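Local coordinates for protein glycosyltransferase (Streptomyces viridochromogenes, PDB 2IUY) that probably transfers a sugar from a nucleotide donor, with retention of configuration, during biosynthesis of the antibiotic avilamycin A, at residues I279-V283 against G284-G288. Residues are numbered along the deposited sequence; the frame is centred on the assembly and turned at random.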
loop_
_atom_site.group_PDB
_atom_site.type_symbol
_atom_site.label_atom_id
_atom_site.label_comp_id
_atom_site.label_asym_id
_atom_site.label_seq_id
_atom_site.Cartn_x
_atom_site.Cartn_y
_atom_site.Cartn_z
ATOM N N ILE A 279 -0.641 10.322 7.688
ATOM C CA ILE A 279 0.459 10.347 6.725
ATOM C C ILE A 279 0.414 11.442 5.696
ATOM O O ILE A 279 1.458 11.911 5.274
ATOM C CB ILE A 279 0.689 8.952 6.031
ATOM C CG1 ILE A 279 -0.575 8.436 5.282
ATOM C CG2 ILE A 279 1.074 7.926 7.071
ATOM C CD1 ILE A 279 -0.242 7.113 4.482
ATOM N N VAL A 280 -0.786 11.844 5.292
ATOM C CA VAL A 280 -0.956 12.898 4.276
ATOM C C VAL A 280 -0.337 14.246 4.670
ATOM O O VAL A 280 0.368 14.833 3.844
ATOM C CB VAL A 280 -2.413 13.047 3.799
ATOM C CG1 VAL A 280 -2.576 14.250 2.828
ATOM C CG2 VAL A 280 -2.855 11.702 3.108
ATOM N N PRO A 281 -0.524 14.693 5.937
ATOM C CA PRO A 281 0.030 16.008 6.312
ATOM C C PRO A 281 1.562 16.039 6.211
ATOM O O PRO A 281 2.146 17.097 6.000
ATOM C CB PRO A 281 -0.414 16.189 7.769
ATOM C CG PRO A 281 -1.636 15.279 7.904
ATOM C CD PRO A 281 -1.227 14.078 7.078
ATOM N N SER A 282 2.201 14.890 6.312
ATOM C CA SER A 282 3.664 14.849 6.189
ATOM C C SER A 282 4.138 15.175 4.783
ATOM O O SER A 282 5.293 15.541 4.594
ATOM C CB SER A 282 4.197 13.465 6.582
ATOM O OG SER A 282 3.934 13.198 7.931
ATOM N N VAL A 283 3.266 14.988 3.793
ATOM C CA VAL A 283 3.624 15.134 2.376
ATOM C C VAL A 283 2.581 15.946 1.552
ATOM O O VAL A 283 2.488 15.830 0.328
ATOM C CB VAL A 283 3.905 13.731 1.756
ATOM C CG1 VAL A 283 5.086 13.020 2.505
ATOM C CG2 VAL A 283 2.625 12.842 1.758
ATOM N N GLY A 284 1.747 16.718 2.236
ATOM C CA GLY A 284 0.726 17.506 1.551
ATOM C C GLY A 284 -0.321 17.982 2.528
ATOM O O GLY A 284 -0.002 18.418 3.624
ATOM N N GLU A 285 -1.581 17.871 2.156
ATOM C CA GLU A 285 -2.640 18.507 2.913
ATOM C C GLU A 285 -3.897 17.647 2.875
ATOM O O GLU A 285 -4.311 17.135 1.804
ATOM C CB GLU A 285 -2.948 19.905 2.290
ATOM C CG GLU A 285 -3.997 20.744 3.092
ATOM C CD GLU A 285 -4.175 22.169 2.571
ATOM O OE1 GLU A 285 -3.147 22.861 2.354
ATOM O OE2 GLU A 285 -5.343 22.612 2.412
ATOM N N VAL A 286 -4.541 17.586 4.035
ATOM C CA VAL A 286 -5.847 16.967 4.229
ATOM C C VAL A 286 -6.985 17.934 3.847
ATOM O O VAL A 286 -6.941 19.132 4.146
ATOM C CB VAL A 286 -5.996 16.421 5.682
ATOM C CG1 VAL A 286 -7.445 15.967 5.992
ATOM C CG2 VAL A 286 -5.056 15.230 5.882
ATOM N N VAL A 287 -7.972 17.401 3.146
ATOM C CA VAL A 287 -9.193 18.133 2.864
ATOM C C VAL A 287 -10.426 17.341 3.339
ATOM O O VAL A 287 -10.339 16.153 3.714
ATOM C CB VAL A 287 -9.279 18.532 1.361
ATOM C CG1 VAL A 287 -8.033 19.392 0.943
ATOM C CG2 VAL A 287 -9.414 17.289 0.427
ATOM N N GLY A 288 -11.572 18.011 3.323
ATOM C CA GLY A 288 -12.811 17.383 3.639
ATOM C C GLY A 288 -13.331 16.276 2.743
ATOM O O GLY A 288 -12.918 16.104 1.560
#
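Gly-284 sits where the turn after helix 276-279 runs into strand 284-286, and its N lies 2.8 Å from Val-280 O. The angle is too poor for a hydrogen bond there. Val-280 O instead accepts a bond from Val-283 N at 2.9 Å, which closes the helix-like turn. Val-258 and Ala-262 of helix 256-263, which carries UDP-binding residues, pack on Val-283. Gly-284 has phi 164° and psi -136°, a conformation that residues with a side chain rarely take, and here the chain leaves the turn. Glu-285 comes next. Glu-285 O is met by Val-280 CG1 at 3.5 Å; this methyl is placed there by a first torsion of 175°, anti to the backbone N. The carboxylate of Glu-285 takes no part in the turn: OE2 is hydrogen-bonded to Thr-301 OG1. The backbone of Glu-285 bonds to Val-268 and Gly-270 of strand 268-270, the neighbour of strand 284-286, which is an outermost strand of a parallel six-stranded sheet of order 3-2-1-4-5-6 in the Rossmann-like C-terminal domain of a GT-B glycosyltransferase. At Val-286 one methyl does the touching. Val-286 CG2 reaches back to Val-280 CB, 4.0 Å away. The same Val-286 CG2 meets the proline ring at a slant, in van der Waals contact with Pro-281 CG at 4.0 Å and Pro-281 CD at 4.2 Å.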